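PDB 6DY3: N-acylethanolamine-hydrolyzing acid amidase beta-subunit from Caenorhabditis elegans, which probably degrades bioactive fatty acid amides such as N-palmitoylethanolamine to ethanolamine and free fatty acids, as the nucleophile-bearing subunit of an autocatalytically cleaved N-terminal nucleophile hydrolase. Local coordinates for residues B[13-18]-B[123-128]; B[42-47]-B[99-104]; B[61-66]-B[103-108]. All coordinates share one frame; numbering follows the deposited sequence.

Contact 1: residues B[13-18]-B[123-128]; sequences IIHGRN and YIIVAG
Strand 13-18 runs roughly antiparallel to strand 123-127, at 148°, but the two belong to different sheets: their axes come no closer than 7.7 Å and side chains fill the gap. H15 does most of the bridging. Its CB lies 3.9 Å from A127 CB, and CG, anti to the backbone N (chi1 -171°), carries the imidazole toward the opposing strand. ND1 passes the A127 methyl at 3.8 Å while bonding to S65 OG. Farther along, CE1 rests by the carbonyl oxygen of I125 (CE1 to O 3.4 Å), and NE2 sits 3.8 Å from I125 CG2 and bonds to S67 OG. Both ring nitrogens are thus satisfied by serines of strand 64-70, which fixes the rotation of the ring in the buried layer between the sheets. An alanine here would remove the imidazole and, with it, both serine bonds and the packing on I125, and would probably loosen the fit between the sheets. Beside H15, I13 lays CG2 on A127 CB at 3.8 Å and sends CD1 along the G128 carbonyl. One water donates to I13 O at 2.8 Å and to G128 O, bridging the two backbones. R17, probably important for activity, points past the contact to touch C1, the probable nucleophile, and bonds through NH2 to L68 O. The whole arrangement lies in the core of the Ntn-hydrolase sandwich: strand 13-20 is flanked by strands 2-7 and 209-215 in one sheet, strand 122-127 by strands 64-70 and 134-139 in the other.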
loop_
_atom_site.group_PDB
_atom_site.type_symbol
_atom_site.label_atom_id
_atom_site.label_comp_id
_atom_site.label_asym_id
_atom_site.label_seq_id
_atom_site.Cartn_x
_atom_site.Cartn_y
_atom_site.Cartn_z
ATOM N N ILE B 13 -4.933 -18.997 2.923
ATOM C CA ILE B 13 -3.935 -18.058 2.418
ATOM C C ILE B 13 -3.960 -16.817 3.303
ATOM O O ILE B 13 -5.008 -16.179 3.462
ATOM C CB ILE B 13 -4.195 -17.706 0.945
ATOM C CG1 ILE B 13 -4.153 -18.987 0.106
ATOM C CG2 ILE B 13 -3.166 -16.692 0.450
ATOM C CD1 ILE B 13 -4.346 -18.779 -1.371
ATOM N N ILE B 14 -2.802 -16.474 3.870
ATOM C CA ILE B 14 -2.665 -15.358 4.799
ATOM C C ILE B 14 -1.755 -14.307 4.181
ATOM O O ILE B 14 -0.702 -14.633 3.621
ATOM C CB ILE B 14 -2.115 -15.819 6.166
ATOM C CG1 ILE B 14 -3.054 -16.849 6.801
ATOM C CG2 ILE B 14 -1.929 -14.634 7.103
ATOM C CD1 ILE B 14 -2.712 -18.283 6.471
ATOM N N HIS B 15 -2.154 -13.043 4.309
ATOM C CA HIS B 15 -1.418 -11.916 3.746
ATOM C C HIS B 15 -1.008 -10.999 4.890
ATOM O O HIS B 15 -1.864 -10.380 5.533
ATOM C CB HIS B 15 -2.270 -11.166 2.724
ATOM C CG HIS B 15 -1.515 -10.127 1.953
ATOM N ND1 HIS B 15 -1.949 -9.642 0.739
ATOM C CD2 HIS B 15 -0.351 -9.488 2.216
ATOM C CE1 HIS B 15 -1.089 -8.746 0.290
ATOM N NE2 HIS B 15 -0.110 -8.635 1.168
ATOM N N GLY B 16 0.296 -10.913 5.140
ATOM C CA GLY B 16 0.839 -10.051 6.174
ATOM C C GLY B 16 1.593 -8.893 5.549
ATOM O O GLY B 16 2.234 -9.045 4.508
ATOM N N ARG B 17 1.538 -7.738 6.203
ATOM C CA ARG B 17 2.120 -6.537 5.626
ATOM C C ARG B 17 2.580 -5.594 6.728
ATOM O O ARG B 17 1.790 -5.212 7.593
ATOM C CB ARG B 17 1.108 -5.830 4.715
ATOM C CG ARG B 17 1.752 -4.928 3.671
ATOM C CD ARG B 17 1.876 -3.500 4.146
ATOM N NE ARG B 17 2.960 -2.813 3.456
ATOM C CZ ARG B 17 2.850 -2.193 2.289
ATOM N NH1 ARG B 17 1.690 -2.149 1.660
ATOM N NH2 ARG B 17 3.914 -1.606 1.761
ATOM N N ASN B 18 3.847 -5.206 6.670
ATOM C CA ASN B 18 4.386 -4.132 7.490
ATOM C C ASN B 18 4.678 -2.942 6.593
ATOM O O ASN B 18 5.201 -3.108 5.490
ATOM C CB ASN B 18 5.665 -4.563 8.206
ATOM C CG ASN B 18 5.399 -5.347 9.473
ATOM O OD1 ASN B 18 4.260 -5.712 9.767
ATOM N ND2 ASN B 18 6.453 -5.617 10.233
ATOM N N TYR B 123 6.778 -3.812 -6.149
ATOM C CA TYR B 123 6.347 -5.188 -5.965
ATOM C C TYR B 123 4.887 -5.167 -5.551
ATOM O O TYR B 123 4.539 -4.563 -4.531
ATOM C CB TYR B 123 7.178 -5.899 -4.903
ATOM C CG TYR B 123 8.632 -6.096 -5.261
ATOM C CD1 TYR B 123 9.010 -7.000 -6.247
ATOM C CD2 TYR B 123 9.632 -5.403 -4.586
ATOM C CE1 TYR B 123 10.339 -7.194 -6.563
ATOM C CE2 TYR B 123 10.964 -5.595 -4.895
ATOM C CZ TYR B 123 11.310 -6.489 -5.883
ATOM O OH TYR B 123 12.637 -6.679 -6.189
ATOM N N ILE B 124 4.045 -5.838 -6.327
ATOM C CA ILE B 124 2.629 -5.984 -6.017
ATOM C C ILE B 124 2.420 -7.412 -5.534
ATOM O O ILE B 124 2.656 -8.371 -6.281
ATOM C CB ILE B 124 1.743 -5.664 -7.232
ATOM C CG1 ILE B 124 1.998 -4.227 -7.696
ATOM C CG2 ILE B 124 0.277 -5.864 -6.881
ATOM C CD1 ILE B 124 1.290 -3.845 -8.972
ATOM N N ILE B 125 1.985 -7.552 -4.287
ATOM C CA ILE B 125 1.772 -8.850 -3.657
ATOM C C ILE B 125 0.272 -9.074 -3.568
ATOM O O ILE B 125 -0.450 -8.261 -2.979
ATOM C CB ILE B 125 2.429 -8.921 -2.269
ATOM C CG1 ILE B 125 3.956 -8.828 -2.386
ATOM C CG2 ILE B 125 2.031 -10.197 -1.546
ATOM C CD1 ILE B 125 4.502 -7.414 -2.434
ATOM N N VAL B 126 -0.193 -10.181 -4.138
ATOM C CA VAL B 126 -1.614 -10.487 -4.219
ATOM C C VAL B 126 -1.854 -11.847 -3.579
ATOM O O VAL B 126 -1.095 -12.797 -3.811
ATOM C CB VAL B 126 -2.114 -10.475 -5.681
ATOM C CG1 VAL B 126 -3.639 -10.514 -5.726
ATOM C CG2 VAL B 126 -1.581 -9.259 -6.426
ATOM N N ALA B 127 -2.913 -11.938 -2.778
ATOM C CA ALA B 127 -3.293 -13.168 -2.100
ATOM C C ALA B 127 -4.728 -13.527 -2.461
ATOM O O ALA B 127 -5.599 -12.654 -2.527
ATOM C CB ALA B 127 -3.152 -13.022 -0.583
ATOM N N GLY B 128 -4.973 -14.815 -2.688
ATOM C CA GLY B 128 -6.281 -15.274 -3.110
ATOM C C GLY B 128 -6.938 -16.237 -2.143
ATOM O O GLY B 128 -6.747 -16.145 -0.926
HETATM O O HOH W 1 -7.342 -16.434 1.939
#

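Contact 2: residues B[42-47]-B[99-104]; sequences IQYSGL and VLENQA
At a classic beta bulge, where Q43 and Y44 both face F36, strand 41-49 meets the last turn of helix 92-102, with Y44 CA 6.2 Å from L100 CA. Y44 carries nearly everything. Its CG takes the crowded position between the backbone N and the carbonyl carbon (chi1 53°), and the ring lies along the helix end. L100 comes over one face: its CB sits 4.1 Å from the ring centroid and 28° off the normal, a CH-pi contact, and the backbone N of E101 lies over the same face. L100 CD1 continues past Y44 CD1 toward the S45 carbonyl. E101, its CG anti to the backbone N and its chain extended, packs CB and CG alongside Y44 CE2, so that its carboxylate arrives at the ring edge, nearly coplanar with the ring (27° between planes). There Y44 OH donates to E101 OE1 at 2.6 Å, using the anti lone pair of that oxygen. F36 stacks with the Y44 ring, and L21 of the alpha-subunit packs on E101. The phenol oxygen also bonds to R97 NE, so it links a carboxylate to a guanidinium; this pairing would probably favour the ionised form of E101 and hold the ring's tip in place where helix, strand and alpha-subunit come together.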
loop_
_atom_site.group_PDB
_atom_site.type_symbol
_atom_site.label_atom_id
_atom_site.label_comp_id
_atom_site.label_asym_id
_atom_site.label_seq_id
_atom_site.Cartn_x
_atom_site.Cartn_y
_atom_site.Cartn_z
ATOM N N ILE B 42 -20.144 -3.526 1.144
ATOM C CA ILE B 42 -18.718 -3.227 1.087
ATOM C C ILE B 42 -18.166 -3.731 -0.240
ATOM O O ILE B 42 -18.168 -4.938 -0.512
ATOM C CB ILE B 42 -17.971 -3.848 2.276
ATOM C CG1 ILE B 42 -18.416 -3.188 3.585
ATOM C CG2 ILE B 42 -16.454 -3.696 2.096
ATOM C CD1 ILE B 42 -17.770 -3.760 4.827
ATOM N N GLN B 43 -17.681 -2.806 -1.067
ATOM C CA GLN B 43 -17.054 -3.182 -2.328
ATOM C C GLN B 43 -15.617 -3.631 -2.109
ATOM O O GLN B 43 -15.192 -4.665 -2.634
ATOM C CB GLN B 43 -17.107 -2.007 -3.304
ATOM C CG GLN B 43 -18.505 -1.466 -3.531
ATOM C CD GLN B 43 -19.469 -2.541 -3.968
ATOM O OE1 GLN B 43 -19.306 -3.138 -5.028
ATOM N NE2 GLN B 43 -20.469 -2.815 -3.138
ATOM N N TYR B 44 -14.857 -2.858 -1.342
ATOM C CA TYR B 44 -13.480 -3.193 -1.023
ATOM C C TYR B 44 -13.071 -2.342 0.165
ATOM O O TYR B 44 -13.706 -1.332 0.474
ATOM C CB TYR B 44 -12.537 -2.969 -2.216
ATOM C CG TYR B 44 -12.623 -1.580 -2.816
ATOM C CD1 TYR B 44 -11.755 -0.579 -2.421
ATOM C CD2 TYR B 44 -13.586 -1.270 -3.766
ATOM C CE1 TYR B 44 -11.837 0.683 -2.960
ATOM C CE2 TYR B 44 -13.672 -0.006 -4.312
ATOM C CZ TYR B 44 -12.798 0.966 -3.901
ATOM O OH TYR B 44 -12.875 2.232 -4.434
ATOM N N SER B 45 -12.025 -2.788 0.846
ATOM C CA SER B 45 -11.490 -2.107 2.013
ATOM C C SER B 45 -10.019 -1.798 1.778
ATOM O O SER B 45 -9.389 -2.318 0.851
ATOM C CB SER B 45 -11.664 -2.956 3.279
ATOM O OG SER B 45 -13.010 -3.371 3.432
ATOM N N GLY B 46 -9.472 -0.934 2.623
ATOM C CA GLY B 46 -8.075 -0.582 2.508
ATOM C C GLY B 46 -7.590 0.198 3.705
ATOM O O GLY B 46 -8.376 0.739 4.488
ATOM N N LEU B 47 -6.272 0.213 3.853
ATOM C CA LEU B 47 -5.599 1.110 4.775
ATOM C C LEU B 47 -5.095 2.311 3.986
ATOM O O LEU B 47 -4.693 2.184 2.826
ATOM C CB LEU B 47 -4.443 0.404 5.480
ATOM C CG LEU B 47 -4.827 -0.648 6.527
ATOM C CD1 LEU B 47 -3.626 -1.516 6.890
ATOM C CD2 LEU B 47 -5.389 0.013 7.771
ATOM N N VAL B 99 -8.356 -1.206 -9.398
ATOM C CA VAL B 99 -8.399 -2.659 -9.532
ATOM C C VAL B 99 -9.302 -3.263 -8.465
ATOM O O VAL B 99 -10.098 -4.169 -8.746
ATOM C CB VAL B 99 -6.974 -3.244 -9.471
ATOM C CG1 VAL B 99 -7.009 -4.775 -9.424
ATOM C CG2 VAL B 99 -6.159 -2.773 -10.660
ATOM N N LEU B 100 -9.196 -2.776 -7.225
ATOM C CA LEU B 100 -10.053 -3.277 -6.155
ATOM C C LEU B 100 -11.523 -3.030 -6.452
ATOM O O LEU B 100 -12.383 -3.791 -5.997
ATOM C CB LEU B 100 -9.678 -2.622 -4.821
ATOM C CG LEU B 100 -8.380 -3.086 -4.161
ATOM C CD1 LEU B 100 -8.029 -2.188 -2.978
ATOM C CD2 LEU B 100 -8.493 -4.535 -3.722
ATOM N N GLU B 101 -11.830 -1.984 -7.215
ATOM C CA GLU B 101 -13.213 -1.613 -7.478
ATOM C C GLU B 101 -13.812 -2.336 -8.677
ATOM O O GLU B 101 -15.017 -2.601 -8.678
ATOM C CB GLU B 101 -13.314 -0.100 -7.694
ATOM C CG GLU B 101 -14.741 0.427 -7.755
ATOM C CD GLU B 101 -14.812 1.939 -7.627
ATOM O OE1 GLU B 101 -14.288 2.484 -6.633
ATOM O OE2 GLU B 101 -15.395 2.585 -8.518
ATOM N N ASN B 102 -13.002 -2.677 -9.686
ATOM C CA ASN B 102 -13.505 -3.210 -10.946
ATOM C C ASN B 102 -13.068 -4.637 -11.261
ATOM O O ASN B 102 -13.579 -5.214 -12.226
ATOM C CB ASN B 102 -13.076 -2.297 -12.106
ATOM C CG ASN B 102 -13.580 -0.879 -11.944
ATOM O OD1 ASN B 102 -14.730 -0.658 -11.564
ATOM N ND2 ASN B 102 -12.708 0.091 -12.189
ATOM N N GLN B 103 -12.139 -5.217 -10.509
ATOM C CA GLN B 103 -11.712 -6.597 -10.716
ATOM C C GLN B 103 -12.215 -7.438 -9.550
ATOM O O GLN B 103 -11.851 -7.189 -8.396
ATOM C CB GLN B 103 -10.191 -6.685 -10.854
ATOM C CG GLN B 103 -9.624 -5.805 -11.965
ATOM C CD GLN B 103 -10.224 -6.100 -13.340
ATOM O OE1 GLN B 103 -10.507 -7.246 -13.683
ATOM N NE2 GLN B 103 -10.427 -5.055 -14.124
ATOM N N ALA B 104 -13.056 -8.427 -9.853
ATOM C CA ALA B 104 -13.788 -9.152 -8.822
ATOM C C ALA B 104 -13.055 -10.376 -8.286
ATOM O O ALA B 104 -13.294 -10.766 -7.137
ATOM C CB ALA B 104 -15.150 -9.587 -9.365
#

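Contact 3: residues B[61-66]-B[103-108]; sequences PGEYSV and QATYTE
The polar link is a single bond: Y64 OH donates to the backbone oxygen of Q103 at 2.8 Å. Q103 O lies at the ring edge, in the plane of the phenol, while the hydroxyl stands 25° above the plane of the Q103 carbonyl, with a C=O...O angle of 141°. Q103 is the first residue to leave helical geometry after helix 92-102, so the tyrosine ties strand 64-70 to the joint between two helices. To reach it, Y64 CG sits between the backbone N and the carbonyl carbon (chi1 63°).

This strand enters through a hairpin from strand 57-60. P61 and G62 have the torsions of a type II turn, the positive phi of G62 suiting a glycine, and E63 and Y64 then both face R60 in a classic beta bulge. Across from it, T105 is the N-cap of helix 106-113 and forms a capping box with E108: E108 N reaches T105 OG1 at 3.3 Å and T105 N reaches E108 OE1 at 3.0 Å, both weak bonds.

The remaining contacts are van der Waals. Y64 CD2 lies obliquely by the T105-Y106 peptide, 3.8 Å from Y106 N, and Y64 CB meets Y106 CB at 4.1 Å, close to the edge of the Y106 ring. That ring leads off to V126 of the neighbouring strand 122-127. E63, bent at chi2, lays CB and CG along the carbonyl oxygen of A104, while V99, L100 and A109 pack on Y64.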
loop_
_atom_site.group_PDB
_atom_site.type_symbol
_atom_site.label_atom_id
_atom_site.label_comp_id
_atom_site.label_asym_id
_atom_site.label_seq_id
_atom_site.Cartn_x
_atom_site.Cartn_y
_atom_site.Cartn_z
ATOM N N PRO B 61 -13.145 -8.159 -0.200
ATOM C CA PRO B 61 -13.523 -9.195 0.770
ATOM C C PRO B 61 -14.033 -10.460 0.095
ATOM O O PRO B 61 -14.833 -10.414 -0.840
ATOM C CB PRO B 61 -14.605 -8.515 1.616
ATOM C CG PRO B 61 -15.069 -7.354 0.797
ATOM C CD PRO B 61 -13.888 -6.908 0.013
ATOM N N GLY B 62 -13.531 -11.601 0.563
ATOM C CA GLY B 62 -13.907 -12.885 0.021
ATOM C C GLY B 62 -13.174 -13.296 -1.238
ATOM O O GLY B 62 -13.290 -14.456 -1.647
ATOM N N GLU B 63 -12.419 -12.397 -1.867
ATOM C CA GLU B 63 -11.835 -12.676 -3.176
ATOM C C GLU B 63 -10.317 -12.572 -3.168
ATOM O O GLU B 63 -9.641 -13.551 -3.498
ATOM C CB GLU B 63 -12.450 -11.739 -4.222
ATOM C CG GLU B 63 -13.969 -11.880 -4.339
ATOM C CD GLU B 63 -14.403 -13.224 -4.931
ATOM O OE1 GLU B 63 -13.537 -13.987 -5.410
ATOM O OE2 GLU B 63 -15.618 -13.519 -4.914
ATOM N N TYR B 64 -9.753 -11.416 -2.826
ATOM C CA TYR B 64 -8.305 -11.275 -2.830
ATOM C C TYR B 64 -7.906 -10.055 -2.011
ATOM O O TYR B 64 -8.722 -9.172 -1.729
ATOM C CB TYR B 64 -7.756 -11.138 -4.252
ATOM C CG TYR B 64 -8.237 -9.899 -4.969
ATOM C CD1 TYR B 64 -7.467 -8.742 -4.984
ATOM C CD2 TYR B 64 -9.455 -9.879 -5.630
ATOM C CE1 TYR B 64 -7.894 -7.608 -5.638
ATOM C CE2 TYR B 64 -9.889 -8.746 -6.289
ATOM C CZ TYR B 64 -9.105 -7.614 -6.288
ATOM O OH TYR B 64 -9.537 -6.485 -6.942
ATOM N N SER B 65 -6.624 -10.013 -1.658
ATOM C CA SER B 65 -6.027 -8.865 -0.999
ATOM C C SER B 65 -4.746 -8.488 -1.733
ATOM O O SER B 65 -4.133 -9.310 -2.420
ATOM C CB SER B 65 -5.745 -9.146 0.491
ATOM O OG SER B 65 -4.894 -10.262 0.650
ATOM N N VAL B 66 -4.350 -7.224 -1.591
ATOM C CA VAL B 66 -3.210 -6.690 -2.324
ATOM C C VAL B 66 -2.445 -5.723 -1.432
ATOM O O VAL B 66 -3.025 -5.035 -0.587
ATOM C CB VAL B 66 -3.645 -5.998 -3.633
ATOM C CG1 VAL B 66 -4.607 -4.874 -3.342
ATOM C CG2 VAL B 66 -2.434 -5.486 -4.384
ATOM N N GLN B 103 -12.139 -5.217 -10.509
ATOM C CA GLN B 103 -11.712 -6.597 -10.716
ATOM C C GLN B 103 -12.215 -7.438 -9.550
ATOM O O GLN B 103 -11.851 -7.189 -8.396
ATOM C CB GLN B 103 -10.191 -6.685 -10.854
ATOM C CG GLN B 103 -9.624 -5.805 -11.965
ATOM C CD GLN B 103 -10.224 -6.100 -13.340
ATOM O OE1 GLN B 103 -10.507 -7.246 -13.683
ATOM N NE2 GLN B 103 -10.427 -5.055 -14.124
ATOM N N ALA B 104 -13.056 -8.427 -9.853
ATOM C CA ALA B 104 -13.788 -9.152 -8.822
ATOM C C ALA B 104 -13.055 -10.376 -8.286
ATOM O O ALA B 104 -13.294 -10.766 -7.137
ATOM C CB ALA B 104 -15.150 -9.587 -9.365
ATOM N N THR B 105 -12.180 -10.997 -9.072
ATOM C CA THR B 105 -11.533 -12.238 -8.669
ATOM C C THR B 105 -10.019 -12.072 -8.625
ATOM O O THR B 105 -9.444 -11.178 -9.254
ATOM C CB THR B 105 -11.900 -13.392 -9.617
ATOM O OG1 THR B 105 -11.461 -13.087 -10.946
ATOM C CG2 THR B 105 -13.400 -13.617 -9.620
ATOM N N TYR B 106 -9.378 -12.963 -7.864
ATOM C CA TYR B 106 -7.922 -12.973 -7.774
ATOM C C TYR B 106 -7.295 -13.005 -9.159
ATOM O O TYR B 106 -6.383 -12.228 -9.462
ATOM C CB TYR B 106 -7.465 -14.177 -6.946
ATOM C CG TYR B 106 -5.985 -14.487 -7.030
ATOM C CD1 TYR B 106 -5.096 -13.992 -6.078
ATOM C CD2 TYR B 106 -5.475 -15.282 -8.045
ATOM C CE1 TYR B 106 -3.745 -14.275 -6.146
ATOM C CE2 TYR B 106 -4.120 -15.570 -8.122
ATOM C CZ TYR B 106 -3.260 -15.066 -7.172
ATOM O OH TYR B 106 -1.910 -15.354 -7.242
ATOM N N THR B 107 -7.775 -13.902 -10.020
ATOM C CA THR B 107 -7.193 -14.030 -11.351
ATOM C C THR B 107 -7.352 -12.744 -12.150
ATOM O O THR B 107 -6.457 -12.362 -12.912
ATOM C CB THR B 107 -7.834 -15.204 -12.089
ATOM O OG1 THR B 107 -7.760 -16.376 -11.270
ATOM C CG2 THR B 107 -7.115 -15.463 -13.408
ATOM N N GLU B 108 -8.497 -12.071 -12.008
ATOM C CA GLU B 108 -8.700 -10.813 -12.719
ATOM C C GLU B 108 -7.757 -9.735 -12.206
ATOM O O GLU B 108 -7.201 -8.959 -12.993
ATOM C CB GLU B 108 -10.153 -10.362 -12.586
ATOM C CG GLU B 108 -11.125 -11.140 -13.452
ATOM C CD GLU B 108 -12.577 -10.798 -13.166
ATOM O OE1 GLU B 108 -12.932 -10.600 -11.985
ATOM O OE2 GLU B 108 -13.362 -10.713 -14.131
#

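Overall arrangement
All three contacts involve the seven-stranded sheet of the sandwich. Contact 1 joins it to the five-stranded sheet near the centre of the chain; contact 2 packs strand 41-49 on the end of helix 92-102, and contact 3 packs strand 64-70 on the start of helix 106-113. Contacts 2 and 3 are neighbours, their centres 8 Å apart, and share Q103 and A104. The centres of contacts 1 and 3 are about 11 Å apart and the two touch, since strands 64-70 and 122-127 are adjacent; those of contacts 1 and 2 are about 15 Å apart, with no touch. In sequence, contacts 2 and 3 fall between the two halves of contact 1. The helical layer is thus connected through the sheet to the core beside the probable nucleophile.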